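Local coordinates for protein catalase (Bacillus pumilus, PDB 4QOQ) that catalyses the breakdown of hydrogen peroxide to water and oxygen at a buried haem, as a tetrameric catalase, at residues N130-F135 / T179-D184. Sequence-based numbering, arbitrary orientation.
Sequences NNLPIF and TWLFSD. With HEM (protoporphyrin IX containing Fe), chain E; JZ3 (Guaiacol), chain G.
Pro133 turns the CG–CD edge of its ring down onto one face of the Trp180 indole: its CD stands 3.7 Å from the centroid of the six-membered ring, 12° off the ring normal, which meets the geometry of a CH-pi contact. The neighbouring CG reaches the far rim of the same ring, 3.6 Å from Trp180 CH2. Ile134 and Leu132 approach the indole obliquely at two other places. Ile134 sets its CD1 3.6 Å from Trp180 CD1 on the pyrrole side; chi1 of 50° wedges CG1 between the backbone N and the carbonyl carbon, and the extended chi2 then carries the methyl to the indole. Leu132 splits its branches, CD2 passing 4.2 Å from Trp180 CE3 while CD1 meets Leu181 CD1 at 4.1 Å, the two leucine side chains crossing at about a right angle. No hydrogen bond joins the segments, so apolar contact alone links them directly. Cutting Trp180 back to alanine is likely to open a gap between the helix end and the Leu132-Ile134 loop, and to take away the aromatic face under Pro133.

At the end of the helix, Trp180 O accepts from both Ser183 N and Ser183 OG, the hydroxyl at 2.7 Å and in the carbonyl plane, which ties down the chain just after the helix. Lys428 adds a cation-pi contact to Trp180. Two ligands flank the contact: Phe135 places a ring face against the haem methyl CMC, whereas Leu181 CD2 comes 3.2 Å from CAF of guaiacol. Asn131 fastens its loop to Arg112 and Ser197. In the catalase fold, the contact thus packs the loop that follows strand 123-130, before helix 143-150, against the C-terminal end of helix 175-181, whose following residue Phe182 leans on helix 434-448.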
loop_
_atom_site.group_PDB
_atom_site.type_symbol
_atom_site.label_atom_id
_atom_site.label_comp_id
_atom_site.label_asym_id
_atom_site.label_seq_id
_atom_site.Cartn_x
_atom_site.Cartn_y
_atom_site.Cartn_z
ATOM N N ASN A 130 -9.148 -1.828 -28.703
ATOM C CA ASN A 130 -10.534 -2.155 -28.432
ATOM C C ASN A 130 -11.125 -2.819 -29.684
ATOM O O ASN A 130 -10.578 -2.751 -30.781
ATOM C CB ASN A 130 -11.321 -0.874 -28.144
ATOM C CG ASN A 130 -11.352 -0.464 -26.695
ATOM O OD1 ASN A 130 -10.981 -1.211 -25.772
ATOM N ND2 ASN A 130 -11.883 0.735 -26.473
ATOM N N ASN A 131 -12.315 -3.379 -29.601
ATOM C CA ASN A 131 -12.970 -3.850 -30.828
ATOM C C ASN A 131 -13.343 -2.721 -31.784
ATOM O O ASN A 131 -13.024 -2.780 -32.973
ATOM C CB ASN A 131 -14.170 -4.792 -30.492
ATOM C CG ASN A 131 -15.297 -4.115 -29.737
ATOM O OD1 ASN A 131 -15.080 -3.117 -28.999
ATOM N ND2 ASN A 131 -16.520 -4.525 -30.043
ATOM N N LEU A 132 -13.996 -1.672 -31.275
ATOM C CA LEU A 132 -14.446 -0.569 -32.115
ATOM C C LEU A 132 -13.221 0.312 -32.481
ATOM O O LEU A 132 -12.290 0.466 -31.710
ATOM C CB LEU A 132 -15.457 0.312 -31.383
ATOM C CG LEU A 132 -16.681 -0.477 -30.830
ATOM C CD1 LEU A 132 -17.654 0.434 -30.135
ATOM C CD2 LEU A 132 -17.402 -1.244 -31.923
ATOM N N PRO A 133 -13.213 0.899 -33.697
ATOM C CA PRO A 133 -11.966 1.466 -34.194
ATOM C C PRO A 133 -11.746 2.966 -33.913
ATOM O O PRO A 133 -10.707 3.529 -34.330
ATOM C CB PRO A 133 -12.071 1.238 -35.753
ATOM C CG PRO A 133 -13.527 1.380 -35.963
ATOM C CD PRO A 133 -14.193 0.710 -34.758
ATOM N N ILE A 134 -12.663 3.584 -33.169
ATOM C CA ILE A 134 -12.547 4.993 -32.831
ATOM C C ILE A 134 -12.821 5.148 -31.337
ATOM O O ILE A 134 -13.113 4.187 -30.659
ATOM C CB ILE A 134 -13.498 5.826 -33.661
ATOM C CG1 ILE A 134 -14.919 5.233 -33.608
ATOM C CG2 ILE A 134 -13.052 5.903 -35.111
ATOM C CD1 ILE A 134 -15.967 6.188 -34.072
ATOM N N PHE A 135 -12.802 6.381 -30.868
ATOM C CA PHE A 135 -13.158 6.658 -29.493
ATOM C C PHE A 135 -14.095 7.856 -29.344
ATOM O O PHE A 135 -14.309 8.595 -30.319
ATOM C CB PHE A 135 -11.839 6.868 -28.649
ATOM C CG PHE A 135 -11.944 6.374 -27.217
ATOM C CD1 PHE A 135 -12.158 5.048 -26.965
ATOM C CD2 PHE A 135 -11.807 7.240 -26.170
ATOM C CE1 PHE A 135 -12.276 4.569 -25.646
ATOM C CE2 PHE A 135 -11.888 6.788 -24.858
ATOM C CZ PHE A 135 -12.115 5.462 -24.614
ATOM N N THR A 179 -22.405 6.240 -32.776
ATOM C CA THR A 179 -23.043 5.637 -33.996
ATOM C C THR A 179 -22.568 4.192 -34.229
ATOM O O THR A 179 -23.317 3.372 -34.736
ATOM C CB THR A 179 -22.777 6.533 -35.199
ATOM O OG1 THR A 179 -23.303 7.819 -34.858
ATOM C CG2 THR A 179 -23.415 6.015 -36.455
ATOM N N TRP A 180 -21.372 3.857 -33.731
ATOM C CA TRP A 180 -20.936 2.459 -33.659
ATOM C C TRP A 180 -21.385 1.708 -32.426
ATOM O O TRP A 180 -21.880 0.590 -32.526
ATOM C CB TRP A 180 -19.394 2.377 -33.677
ATOM C CG TRP A 180 -18.687 2.674 -34.926
ATOM C CD1 TRP A 180 -18.436 3.888 -35.418
ATOM C CD2 TRP A 180 -17.991 1.732 -35.762
ATOM N NE1 TRP A 180 -17.650 3.791 -36.493
ATOM C CE2 TRP A 180 -17.385 2.470 -36.765
ATOM C CE3 TRP A 180 -17.822 0.345 -35.744
ATOM C CZ2 TRP A 180 -16.635 1.890 -37.785
ATOM C CZ3 TRP A 180 -17.095 -0.231 -36.732
ATOM C CH2 TRP A 180 -16.505 0.532 -37.757
ATOM N N LEU A 181 -21.266 2.325 -31.256
ATOM C CA LEU A 181 -21.577 1.668 -29.993
ATOM C C LEU A 181 -23.065 1.345 -29.810
ATOM O O LEU A 181 -23.404 0.338 -29.165
ATOM C CB LEU A 181 -21.166 2.564 -28.822
ATOM C CG LEU A 181 -21.331 2.015 -27.398
ATOM C CD1 LEU A 181 -20.452 0.806 -27.214
ATOM C CD2 LEU A 181 -20.923 3.131 -26.414
ATOM N N PHE A 182 -23.946 2.145 -30.396
ATOM C CA PHE A 182 -25.336 1.807 -30.371
ATOM C C PHE A 182 -25.863 1.022 -31.568
ATOM O O PHE A 182 -27.090 0.691 -31.588
ATOM C CB PHE A 182 -26.182 3.073 -30.057
ATOM C CG PHE A 182 -26.114 3.448 -28.618
ATOM C CD1 PHE A 182 -26.971 2.902 -27.709
ATOM C CD2 PHE A 182 -25.103 4.279 -28.170
ATOM C CE1 PHE A 182 -26.901 3.223 -26.382
ATOM C CE2 PHE A 182 -25.004 4.589 -26.842
ATOM C CZ PHE A 182 -25.875 4.048 -25.926
ATOM N N SER A 183 -24.979 0.616 -32.464
ATOM C CA SER A 183 -25.282 -0.550 -33.347
ATOM C C SER A 183 -25.285 -1.770 -32.509
ATOM O O SER A 183 -24.959 -1.722 -31.285
ATOM C CB SER A 183 -24.292 -0.691 -34.493
ATOM O OG SER A 183 -23.077 -1.292 -34.092
ATOM N N ASP A 184 -25.645 -2.919 -33.072
ATOM C CA ASP A 184 -25.607 -4.089 -32.207
ATOM C C ASP A 184 -24.159 -4.537 -31.896
ATOM O O ASP A 184 -23.960 -5.404 -31.074
ATOM C CB ASP A 184 -26.370 -5.294 -32.780
ATOM C CG ASP A 184 -27.880 -5.134 -32.689
ATOM O OD1 ASP A 184 -28.413 -4.376 -31.845
ATOM O OD2 ASP A 184 -28.573 -5.781 -33.528
HETATM C CHA HEM E . -7.495 -0.244 -19.309
HETATM C CHB HEM E . -6.704 4.552 -19.092
HETATM C CHC HEM E . -8.476 4.973 -23.679
HETATM C CHD HEM E . -8.297 0.149 -24.099
HETATM C C1A HEM E . -7.179 1.026 -18.850
HETATM C C2A HEM E . -6.624 1.316 -17.564
HETATM C C3A HEM E . -6.392 2.665 -17.525
HETATM C C4A HEM E . -6.784 3.197 -18.771
HETATM C CMA HEM E . -5.792 3.547 -16.433
HETATM C CAA HEM E . -6.337 0.270 -16.511
HETATM C CBA HEM E . -5.033 -0.479 -16.880
HETATM C CGA HEM E . -4.467 -1.429 -15.834
HETATM O O1A HEM E . -3.584 -2.279 -16.145
HETATM O O2A HEM E . -4.797 -1.311 -14.644
HETATM C C1B HEM E . -7.137 5.054 -20.341
HETATM C C2B HEM E . -7.076 6.462 -20.692
HETATM C C3B HEM E . -7.581 6.599 -21.938
HETATM C C4B HEM E . -7.938 5.232 -22.403
HETATM C CMB HEM E . -6.584 7.603 -19.838
HETATM C CAB HEM E . -7.686 7.845 -22.740
HETATM C CBB HEM E . -6.820 8.867 -22.532
HETATM C C1C HEM E . -8.544 3.693 -24.201
HETATM C C2C HEM E . -8.501 3.396 -25.563
HETATM C C3C HEM E . -8.432 2.030 -25.682
HETATM C C4C HEM E . -8.423 1.483 -24.390
HETATM C CMC HEM E . -8.519 4.394 -26.716
HETATM C CAC HEM E . -8.287 1.274 -26.919
HETATM C CBC HEM E . -7.795 1.918 -27.949
HETATM C C1D HEM E . -8.083 -0.310 -22.818
HETATM C C2D HEM E . -7.991 -1.742 -22.555
HETATM C C3D HEM E . -7.782 -1.851 -21.224
HETATM C C4D HEM E . -7.749 -0.475 -20.672
HETATM C CMD HEM E . -8.130 -2.855 -23.602
HETATM C CAD HEM E . -7.648 -3.180 -20.496
HETATM C CBD HEM E . -6.223 -3.796 -20.640
HETATM C CGD HEM E . -6.112 -5.080 -19.822
HETATM O O1D HEM E . -6.555 -6.137 -20.353
HETATM O O2D HEM E . -5.614 -5.072 -18.651
HETATM N NA HEM E . -7.267 2.208 -19.591
HETATM N NB HEM E . -7.618 4.381 -21.422
HETATM N NC HEM E . -8.414 2.545 -23.542
HETATM N ND HEM E . -7.920 0.419 -21.678
HETATM FE FE HEM E . -7.818 2.301 -21.557
HETATM C CAA JZ3 G . -18.936 2.953 -22.458
HETATM O OAG JZ3 G . -20.049 2.104 -22.745
HETATM C CAI JZ3 G . -21.400 2.298 -22.510
HETATM C CAF JZ3 G . -22.179 3.002 -23.431
HETATM C CAD JZ3 G . -23.539 3.203 -23.266
HETATM C CAC JZ3 G . -24.182 2.680 -22.154
HETATM C CAE JZ3 G . -23.471 1.959 -21.198
HETATM C CAH JZ3 G . -22.084 1.736 -21.310
HETATM O OAB JZ3 G . -21.408 1.019 -20.337
#